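Side-chain contacts in SAM-dependent methyltransferase (Streptococcus pneumoniae, PDB 3KR9), which probably transfers a methyl group from S-adenosylmethionine to N1 of adenine 22 in tRNA, through a class I Rossmann-like methyltransferase fold: residues S11-S14 with Q15-L19; E46-E49 with G50-Q53; H62-K65 with E66-V70; L143-G147 with K148-I152. All blocks are in the same frame, centred on the assembly; numbering follows the deposited sequence.

Interaction 1. Residues S11-S14 with Q15-L19; sequences SFVS and QGAIL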
loop_
_atom_site.group_PDB
_atom_site.type_symbol
_atom_site.label_atom_id
_atom_site.label_comp_id
_atom_site.label_asym_id
_atom_site.label_seq_id
_atom_site.Cartn_x
_atom_site.Cartn_y
_atom_site.Cartn_z
ATOM N N SER A 11 -9.832 -6.577 -3.160
ATOM C CA SER A 11 -10.045 -8.043 -3.202
ATOM C C SER A 11 -9.432 -8.695 -1.962
ATOM O O SER A 11 -9.730 -9.877 -1.648
ATOM C CB SER A 11 -9.446 -8.643 -4.435
ATOM O OG SER A 11 -8.037 -8.516 -4.417
ATOM N N PHE A 12 -8.591 -7.931 -1.257
ATOM C CA PHE A 12 -8.042 -8.415 -0.030
ATOM C C PHE A 12 -8.871 -8.030 1.167
ATOM O O PHE A 12 -8.581 -8.483 2.270
ATOM C CB PHE A 12 -6.600 -8.001 0.134
ATOM C CG PHE A 12 -5.654 -8.649 -0.853
ATOM C CD1 PHE A 12 -5.298 -10.004 -0.721
ATOM C CD2 PHE A 12 -5.096 -7.896 -1.888
ATOM C CE1 PHE A 12 -4.397 -10.581 -1.603
ATOM C CE2 PHE A 12 -4.192 -8.462 -2.773
ATOM C CZ PHE A 12 -3.841 -9.806 -2.631
ATOM N N VAL A 13 -9.955 -7.288 0.966
ATOM C CA VAL A 13 -10.748 -6.873 2.130
ATOM C C VAL A 13 -11.692 -7.945 2.552
ATOM O O VAL A 13 -12.661 -8.216 1.838
ATOM C CB VAL A 13 -11.531 -5.550 1.894
ATOM C CG1 VAL A 13 -12.377 -5.160 3.138
ATOM C CG2 VAL A 13 -10.565 -4.472 1.510
ATOM N N SER A 14 -11.421 -8.513 3.732
ATOM C CA SER A 14 -12.089 -9.734 4.170
ATOM C C SER A 14 -13.577 -9.503 4.283
ATOM O O SER A 14 -14.044 -8.436 4.773
ATOM C CB SER A 14 -11.507 -10.246 5.517
ATOM O OG SER A 14 -10.107 -10.374 5.359
ATOM N N GLN A 15 -14.298 -10.520 3.825
ATOM C CA GLN A 15 -15.757 -10.546 3.786
ATOM C C GLN A 15 -16.246 -10.300 5.173
ATOM O O GLN A 15 -15.725 -10.892 6.116
ATOM C CB GLN A 15 -16.254 -11.946 3.294
ATOM C CG GLN A 15 -17.772 -12.108 3.390
ATOM C CD GLN A 15 -18.487 -11.271 2.353
ATOM O OE1 GLN A 15 -18.028 -11.177 1.222
ATOM N NE2 GLN A 15 -19.596 -10.632 2.739
ATOM N N GLY A 16 -17.240 -9.438 5.338
ATOM C CA GLY A 16 -17.731 -9.114 6.689
ATOM C C GLY A 16 -16.910 -8.068 7.460
ATOM O O GLY A 16 -17.270 -7.720 8.555
ATOM N N ALA A 17 -15.814 -7.566 6.893
ATOM C CA ALA A 17 -14.971 -6.571 7.631
ATOM C C ALA A 17 -15.683 -5.304 8.023
ATOM O O ALA A 17 -16.667 -4.831 7.379
ATOM C CB ALA A 17 -13.678 -6.208 6.794
ATOM N N ILE A 18 -15.200 -4.712 9.100
ATOM C CA ILE A 18 -15.426 -3.298 9.340
ATOM C C ILE A 18 -14.146 -2.584 8.871
ATOM O O ILE A 18 -13.063 -2.911 9.355
ATOM C CB ILE A 18 -15.678 -3.019 10.818
ATOM C CG1 ILE A 18 -17.039 -3.613 11.249
ATOM C CG2 ILE A 18 -15.631 -1.509 11.088
ATOM C CD1 ILE A 18 -17.501 -3.088 12.584
ATOM N N LEU A 19 -14.263 -1.655 7.907
ATOM C CA LEU A 19 -13.090 -1.116 7.193
ATOM C C LEU A 19 -12.748 0.310 7.605
ATOM O O LEU A 19 -13.641 1.166 7.644
ATOM C CB LEU A 19 -13.369 -1.121 5.688
ATOM C CG LEU A 19 -12.368 -0.538 4.665
ATOM C CD1 LEU A 19 -11.006 -1.216 4.612
ATOM C CD2 LEU A 19 -12.935 -0.317 3.191
#

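Interaction 2. Residues E46-E49 with G50-Q53; sequences EVVE and GPYQ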
loop_
_atom_site.group_PDB
_atom_site.type_symbol
_atom_site.label_atom_id
_atom_site.label_comp_id
_atom_site.label_asym_id
_atom_site.label_seq_id
_atom_site.Cartn_x
_atom_site.Cartn_y
_atom_site.Cartn_z
ATOM N N GLU A 46 -10.330 11.401 6.307
ATOM C CA GLU A 46 -9.842 12.406 5.393
ATOM C C GLU A 46 -9.137 13.519 6.221
ATOM O O GLU A 46 -9.695 13.992 7.194
ATOM C CB GLU A 46 -11.032 13.079 4.641
ATOM C CG GLU A 46 -11.937 12.128 3.839
ATOM C CD GLU A 46 -11.234 11.525 2.641
ATOM O OE1 GLU A 46 -10.106 11.969 2.316
ATOM O OE2 GLU A 46 -11.813 10.597 1.993
ATOM N N VAL A 47 -7.959 13.957 5.827
ATOM C CA VAL A 47 -7.300 14.983 6.649
ATOM C C VAL A 47 -7.583 16.411 6.146
ATOM O O VAL A 47 -7.486 17.367 6.932
ATOM C CB VAL A 47 -5.791 14.757 6.803
ATOM C CG1 VAL A 47 -5.114 14.858 5.450
ATOM C CG2 VAL A 47 -5.175 15.839 7.829
ATOM N N VAL A 48 -7.911 16.569 4.861
ATOM C CA VAL A 48 -8.217 17.900 4.304
ATOM C C VAL A 48 -9.709 18.092 4.009
ATOM O O VAL A 48 -10.452 17.107 3.702
ATOM C CB VAL A 48 -7.303 18.289 3.066
ATOM C CG1 VAL A 48 -6.723 17.079 2.391
ATOM C CG2 VAL A 48 -8.053 19.158 2.053
ATOM N N GLU A 49 -10.129 19.353 4.097
ATOM C CA GLU A 49 -11.537 19.778 4.048
ATOM C C GLU A 49 -12.238 19.429 2.724
ATOM O O GLU A 49 -13.368 18.945 2.722
ATOM C CB GLU A 49 -11.611 21.305 4.245
ATOM C CG GLU A 49 -13.011 21.919 4.024
ATOM C CD GLU A 49 -13.893 21.641 5.180
ATOM O OE1 GLU A 49 -13.518 20.799 6.037
ATOM O OE2 GLU A 49 -14.989 22.221 5.226
ATOM N N GLY A 50 -11.586 19.718 1.609
ATOM C CA GLY A 50 -12.111 19.333 0.292
ATOM C C GLY A 50 -12.461 17.831 0.158
ATOM O O GLY A 50 -13.611 17.474 0.018
ATOM N N PRO A 51 -11.455 16.951 0.192
ATOM C CA PRO A 51 -11.691 15.485 0.182
ATOM C C PRO A 51 -12.681 15.061 1.288
ATOM O O PRO A 51 -13.557 14.239 1.055
ATOM C CB PRO A 51 -10.292 14.929 0.459
ATOM C CG PRO A 51 -9.373 15.893 -0.261
ATOM C CD PRO A 51 -10.032 17.282 -0.057
ATOM N N TYR A 52 -12.531 15.562 2.508
ATOM C CA TYR A 52 -13.602 15.334 3.501
ATOM C C TYR A 52 -15.027 15.627 2.986
ATOM O O TYR A 52 -15.914 14.825 3.169
ATOM C CB TYR A 52 -13.442 16.205 4.701
ATOM C CG TYR A 52 -14.601 16.098 5.687
ATOM C CD1 TYR A 52 -14.730 14.991 6.482
ATOM C CD2 TYR A 52 -15.529 17.153 5.868
ATOM C CE1 TYR A 52 -15.745 14.889 7.438
ATOM C CE2 TYR A 52 -16.602 17.034 6.822
ATOM C CZ TYR A 52 -16.685 15.896 7.593
ATOM O OH TYR A 52 -17.689 15.674 8.529
ATOM N N GLN A 53 -15.275 16.838 2.471
ATOM C CA GLN A 53 -16.633 17.174 2.023
ATOM C C GLN A 53 -17.089 16.286 0.846
ATOM O O GLN A 53 -18.264 15.919 0.768
ATOM C CB GLN A 53 -16.716 18.644 1.582
ATOM C CG GLN A 53 -16.742 19.607 2.776
ATOM C CD GLN A 53 -18.017 19.449 3.602
ATOM O OE1 GLN A 53 -19.062 19.076 3.085
ATOM N NE2 GLN A 53 -17.934 19.760 4.878
#

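Interaction 3. Residues H62-K65 with E66-V70; sequences HGLK and EKIQV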
loop_
_atom_site.group_PDB
_atom_site.type_symbol
_atom_site.label_atom_id
_atom_site.label_comp_id
_atom_site.label_asym_id
_atom_site.label_seq_id
_atom_site.Cartn_x
_atom_site.Cartn_y
_atom_site.Cartn_z
ATOM N N HIS A 62 -25.282 8.182 -1.939
ATOM C CA HIS A 62 -25.545 6.780 -1.994
ATOM C C HIS A 62 -26.466 6.262 -0.898
ATOM O O HIS A 62 -26.785 5.098 -0.891
ATOM C CB HIS A 62 -24.226 6.022 -2.071
ATOM C CG HIS A 62 -23.634 6.035 -3.442
ATOM N ND1 HIS A 62 -22.998 7.144 -3.959
ATOM C CD2 HIS A 62 -23.621 5.100 -4.423
ATOM C CE1 HIS A 62 -22.564 6.873 -5.182
ATOM N NE2 HIS A 62 -22.956 5.648 -5.497
ATOM N N GLY A 63 -26.932 7.122 -0.018
ATOM C CA GLY A 63 -27.841 6.710 1.061
ATOM C C GLY A 63 -27.180 5.799 2.106
ATOM O O GLY A 63 -27.838 4.920 2.682
ATOM N N LEU A 64 -25.899 5.999 2.384
ATOM C CA LEU A 64 -25.160 5.033 3.237
ATOM C C LEU A 64 -24.625 5.667 4.514
ATOM O O LEU A 64 -23.663 5.153 5.129
ATOM C CB LEU A 64 -23.993 4.414 2.436
ATOM C CG LEU A 64 -24.483 3.509 1.305
ATOM C CD1 LEU A 64 -23.322 3.033 0.385
ATOM C CD2 LEU A 64 -25.354 2.324 1.895
ATOM N N LYS A 65 -25.246 6.762 4.939
ATOM C CA LYS A 65 -24.832 7.417 6.173
ATOM C C LYS A 65 -24.909 6.471 7.374
ATOM O O LYS A 65 -24.184 6.656 8.352
ATOM C CB LYS A 65 -25.647 8.693 6.442
ATOM C CG LYS A 65 -25.792 9.559 5.165
ATOM C CD LYS A 65 -26.783 10.729 5.373
ATOM C CE LYS A 65 -27.690 10.951 4.136
ATOM N NZ LYS A 65 -29.095 11.315 4.587
ATOM N N GLU A 66 -25.774 5.472 7.324
ATOM C CA GLU A 66 -25.860 4.526 8.464
ATOM C C GLU A 66 -24.732 3.483 8.443
ATOM O O GLU A 66 -24.547 2.765 9.412
ATOM C CB GLU A 66 -27.211 3.784 8.476
ATOM C CG GLU A 66 -28.387 4.734 8.687
ATOM C CD GLU A 66 -28.285 5.430 10.006
ATOM O OE1 GLU A 66 -27.592 4.889 10.892
ATOM O OE2 GLU A 66 -28.885 6.509 10.176
ATOM N N LYS A 67 -24.004 3.389 7.327
ATOM C CA LYS A 67 -23.008 2.324 7.177
ATOM C C LYS A 67 -21.594 2.841 6.937
ATOM O O LYS A 67 -20.623 2.100 7.104
ATOM C CB LYS A 67 -23.388 1.381 6.016
ATOM C CG LYS A 67 -24.769 0.702 6.172
ATOM C CD LYS A 67 -24.812 -0.563 5.325
ATOM C CE LYS A 67 -25.992 -1.441 5.673
ATOM N NZ LYS A 67 -26.379 -1.155 7.066
ATOM N N ILE A 68 -21.473 4.095 6.525
ATOM C CA ILE A 68 -20.157 4.705 6.343
ATOM C C ILE A 68 -20.068 6.058 7.028
ATOM O O ILE A 68 -20.796 7.015 6.661
ATOM C CB ILE A 68 -19.818 4.843 4.840
ATOM C CG1 ILE A 68 -19.990 3.495 4.136
ATOM C CG2 ILE A 68 -18.413 5.482 4.592
ATOM C CD1 ILE A 68 -19.826 3.612 2.597
ATOM N N GLN A 69 -19.184 6.125 8.038
ATOM C CA GLN A 69 -18.845 7.393 8.700
ATOM C C GLN A 69 -17.676 8.008 8.006
ATOM O O GLN A 69 -16.727 7.287 7.577
ATOM C CB GLN A 69 -18.489 7.182 10.178
ATOM C CG GLN A 69 -19.661 6.682 11.026
ATOM C CD GLN A 69 -19.163 6.179 12.359
ATOM O OE1 GLN A 69 -18.914 6.971 13.290
ATOM N NE2 GLN A 69 -18.923 4.886 12.434
ATOM N N VAL A 70 -17.715 9.341 7.908
ATOM C CA VAL A 70 -16.633 10.115 7.311
ATOM C C VAL A 70 -16.090 11.026 8.420
ATOM O O VAL A 70 -16.862 11.725 9.097
ATOM C CB VAL A 70 -17.080 10.988 6.116
ATOM C CG1 VAL A 70 -15.820 11.628 5.412
ATOM C CG2 VAL A 70 -17.919 10.162 5.133
HETATM O O HOH W 1 -27.594 4.550 5.450
#

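Interaction 4. Residues L143-G147 with K148-I152; sequences LEEAG and KFYEI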
loop_
_atom_site.group_PDB
_atom_site.type_symbol
_atom_site.label_atom_id
_atom_site.label_comp_id
_atom_site.label_asym_id
_atom_site.label_seq_id
_atom_site.Cartn_x
_atom_site.Cartn_y
_atom_site.Cartn_z
ATOM N N LEU A 143 0.378 -4.394 -10.090
ATOM C CA LEU A 143 -0.360 -4.147 -11.322
ATOM C C LEU A 143 0.236 -3.002 -12.078
ATOM O O LEU A 143 1.089 -2.278 -11.554
ATOM C CB LEU A 143 -1.837 -3.857 -11.040
ATOM C CG LEU A 143 -2.099 -2.505 -10.376
ATOM C CD1 LEU A 143 -3.218 -1.785 -11.079
ATOM C CD2 LEU A 143 -2.415 -2.665 -8.877
ATOM N N GLU A 144 -0.202 -2.836 -13.319
ATOM C CA GLU A 144 0.187 -1.663 -14.121
ATOM C C GLU A 144 -1.082 -0.913 -14.455
ATOM O O GLU A 144 -2.117 -1.532 -14.675
ATOM C CB GLU A 144 0.857 -2.078 -15.436
ATOM C CG GLU A 144 1.336 -0.889 -16.264
ATOM C CD GLU A 144 2.062 -1.309 -17.550
ATOM O OE1 GLU A 144 1.794 -2.404 -18.095
ATOM O OE2 GLU A 144 2.907 -0.527 -18.029
ATOM N N GLU A 145 -0.994 0.405 -14.522
ATOM C CA GLU A 145 -2.169 1.241 -14.718
ATOM C C GLU A 145 -1.696 2.503 -15.400
ATOM O O GLU A 145 -0.838 3.204 -14.890
ATOM C CB GLU A 145 -2.833 1.549 -13.366
ATOM C CG GLU A 145 -4.012 2.541 -13.381
ATOM C CD GLU A 145 -4.825 2.470 -12.052
ATOM O OE1 GLU A 145 -4.485 3.267 -11.140
ATOM O OE2 GLU A 145 -5.752 1.599 -11.904
ATOM N N ALA A 146 -2.211 2.746 -16.597
ATOM C CA ALA A 146 -1.782 3.900 -17.374
ATOM C C ALA A 146 -0.260 3.978 -17.464
ATOM O O ALA A 146 0.309 5.032 -17.328
ATOM C CB ALA A 146 -2.318 5.136 -16.747
ATOM N N GLY A 147 0.417 2.853 -17.626
ATOM C CA GLY A 147 1.859 2.922 -17.790
ATOM C C GLY A 147 2.663 3.120 -16.507
ATOM O O GLY A 147 3.873 3.281 -16.568
ATOM N N LYS A 148 2.021 3.159 -15.334
ATOM C CA LYS A 148 2.820 3.075 -14.116
ATOM C C LYS A 148 2.537 1.794 -13.330
ATOM O O LYS A 148 1.547 1.110 -13.561
ATOM C CB LYS A 148 2.708 4.344 -13.238
ATOM C CG LYS A 148 3.223 5.591 -13.930
ATOM C CD LYS A 148 2.629 6.875 -13.293
ATOM C CE LYS A 148 3.589 7.535 -12.306
ATOM N NZ LYS A 148 4.497 8.558 -12.959
ATOM N N PHE A 149 3.442 1.468 -12.416
ATOM C CA PHE A 149 3.411 0.194 -11.667
ATOM C C PHE A 149 3.125 0.432 -10.192
ATOM O O PHE A 149 3.747 1.302 -9.562
ATOM C CB PHE A 149 4.755 -0.503 -11.785
ATOM C CG PHE A 149 5.152 -0.744 -13.194
ATOM C CD1 PHE A 149 4.507 -1.727 -13.957
ATOM C CD2 PHE A 149 6.120 0.030 -13.778
ATOM C CE1 PHE A 149 4.851 -1.913 -15.291
ATOM C CE2 PHE A 149 6.458 -0.135 -15.121
ATOM C CZ PHE A 149 5.823 -1.126 -15.878
ATOM N N TYR A 150 2.235 -0.354 -9.636
ATOM C CA TYR A 150 1.809 -0.180 -8.239
ATOM C C TYR A 150 1.873 -1.517 -7.480
ATOM O O TYR A 150 1.254 -2.524 -7.916
ATOM C CB TYR A 150 0.359 0.354 -8.190
ATOM C CG TYR A 150 0.231 1.699 -8.868
ATOM C CD1 TYR A 150 0.552 2.869 -8.188
ATOM C CD2 TYR A 150 -0.159 1.799 -10.206
ATOM C CE1 TYR A 150 0.473 4.104 -8.800
ATOM C CE2 TYR A 150 -0.238 3.047 -10.833
ATOM C CZ TYR A 150 0.066 4.183 -10.118
ATOM O OH TYR A 150 -0.007 5.410 -10.726
ATOM N N GLU A 151 2.572 -1.530 -6.350
ATOM C CA GLU A 151 2.602 -2.744 -5.489
ATOM C C GLU A 151 1.533 -2.602 -4.408
ATOM O O GLU A 151 1.221 -1.468 -3.993
ATOM C CB GLU A 151 3.986 -2.883 -4.838
ATOM C CG GLU A 151 5.102 -3.056 -5.877
ATOM C CD GLU A 151 6.426 -3.346 -5.234
ATOM O OE1 GLU A 151 6.414 -3.624 -4.031
ATOM O OE2 GLU A 151 7.480 -3.278 -5.904
ATOM N N ILE A 152 0.946 -3.729 -4.014
ATOM C CA ILE A 152 -0.012 -3.831 -2.888
ATOM C C ILE A 152 0.556 -4.866 -1.867
ATOM O O ILE A 152 0.856 -6.014 -2.245
ATOM C CB ILE A 152 -1.414 -4.335 -3.390
ATOM C CG1 ILE A 152 -2.041 -3.314 -4.370
ATOM C CG2 ILE A 152 -2.365 -4.685 -2.208
ATOM C CD1 ILE A 152 -3.196 -3.897 -5.162
HETATM O O HOH W 2 -1.346 5.130 -12.964
#

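Interaction 1. Residues S11-S14 with Q15-L19
The carbonyl oxygen of Ser-14 takes a hydrogen bond from the backbone N-H of Ala-17, with Ala-17 N 2.9 Å from Ser-14 O. The bond is somewhat bent, 146° at the hydrogen, and the donor lies tilted from the carbonyl plane. It closes a type II beta turn in which Gln-15 and Gly-16 hold the two corners. Gly-16 has a positive phi of 82°, a backbone shape that suits glycine, which has no beta carbon to meet the Gln-15 carbonyl oxygen. This turn brings the chain out of the loop after helix 4-10 and into strand 17-22, the middle one of the five parallel strands of the Rossmann-like sheet. The apolar part of the contact gathers on one branch of Val-13. With CG1 anti to the backbone N (chi1 179°), that methyl lies 4.0 Å from Ala-17 CB, and a looser approach follows where Val-13 CG1 comes to 4.4 Å from Leu-19 CD1. Val-13 and Leu-19 also rest on Ile-39 and Thr-89 of the flanking strands. For the polar groups at the turn, the side-chain amide NE2 of Gln-15 bonds to the carbonyl of Gly-37, while Val-13 O accepts from the side-chain NE2 of Gln-38.

Interaction 2. Residues E46-E49 with G50-Q53
Val-48 and Glu-49 give their carbonyl oxygens to the first turn of helix 49-61. Tyr-52 N donates to Val-48 O at 2.9 Å, close to straight at 162°, and Gln-53 N donates to Glu-49 O, also at 2.9 Å. Pro-51 has no N-H to offer, which does no harm in a first turn, where no carbonyl lies one turn earlier within the helix. Val-48 is the N-cap residue here, at the point where strand 39-46 hands over to the helix in a beta-alpha unit of the Rossmann-like fold. Its CG2 methyl lies 3.4 Å from Pro-51 CD, a tight carbon pair, with the ring crossing the valine branches at a slant. Glu-46 packs against the turn with CB 3.6 Å from Tyr-52 N, and a bend at chi2 (-68°) brings its OE1 to 3.5 Å from Pro-51 CB, a carbon rather than a donor. The backbone of Glu-46 is bonded to Arg-71 of strand 68-72 and to Ala-73 just after it. The Glu-49 carboxylate runs alongside the Gln-53 amide, both pointing the same way with their planes 61° apart. Glu-49 OE2 stays 3.9 Å from Gln-53 NE2, too far for a hydrogen bond.

Interaction 3. Residues H62-K65 with E66-V70
Leu-64 O receives two backbone N-H groups as the chain turns between Leu-64 and Ile-68: Lys-67 N and Ile-68 N each lie 2.8 Å from Leu-64 O. The two donors come from different directions, Ile-68 N almost in line with the carbonyl bond (178°) and Lys-67 N from above the carbonyl plane, so the one oxygen is gripped twice. A water spans the same turn, donating to Gly-63 O and accepting from Glu-66 N. Just before it, Gly-63 ends helix 49-61 with positive phi in a Schellman motif, and the chain then swings round into strand 68-72, the alpha-to-beta return of a beta-alpha-beta unit in the Rossmann-like fold. Side-chain packing inside the turn comes down to one apolar pair, Leu-64 CD1 at 4.2 Å from Ile-68 CD1. The two branched chains approach at a slant. Leu-64 CG and Ile-68 CG1 both sit beside their own backbone N, and the nearly extended chi2 of each (173° in both) then carries its CD1 to the pair. Beyond the pair, Ile-68 reaches Val-59 of helix 49-61, while Leu-64 leans on Glu-35. Lys-67 touches the turn through CB, 3.9 Å from Leu-64 O, and its side chain also meets Val-34.

Interaction 4. Residues L143-G147 with K148-I152
The Phe-149 ring and the carboxylate of Glu-144 run side by side, both pointing the same way, with their planes 20° apart. Glu-144 is extended, CG anti to the backbone N (chi1 -177°), which carries the carboxylate out beside the ring until OE2 lies 3.6 Å from Phe-149 CE1. The two residues form a non-hydrogen-bonded pair of an antiparallel hairpin, closed at its tip by a type I' turn with Ala-146 and Gly-147 at the corners. Turned to the other face of the sheet are Leu-143, Glu-145 and Tyr-150. Leu-143 sends CD2 obliquely across to Ile-152, 4.0 Å from its CD1, while Glu-145 CB packs 3.9 Å from Tyr-150 CE2. Between the strands, Tyr-150 N bonds to Leu-143 O at 2.9 Å and Lys-148 N to Glu-145 O at 2.9 Å. A water joins Glu-145 O to Tyr-150 OH, 2.6 Å from the hydroxyl and in the plane of the ring. Arg-5 adds a cation-pi contact to that ring, and its backbone N binds Glu-145 OE2. On this face the hairpin thus has an aliphatic patch toward Leu-8, whereas near the turn the chemistry is polar: the water links the phenol to the Glu-145 carbonyl, and Glu-145 and the tyrosine ring both engage Arg-5.

Overall arrangement
All four contacts are local, at turns and at a helix start. Interactions 1, 3 and 4 lie on strands of one mixed sheet, and interaction 2 starts from the end of another of its strands. Interactions 2 and 3 mark the two ends of helix 49-61, centres about 16 Å apart, and meet where Tyr-52 CD1 lies 3.7 Å from Val-70 CG1. Interaction 1 opens the middle parallel strand 17-22 and touches interaction 4 through Phe-12 CD2, 4.2 Å from Ile-152 CG2. Interaction 4, in the edge hairpin, stands about 30 Å, centre to centre, from interaction 3 at the opposite edge. In class I methyltransferases the cofactor site generally lies at the C-terminal ends of the parallel strands, where interaction 2 begins.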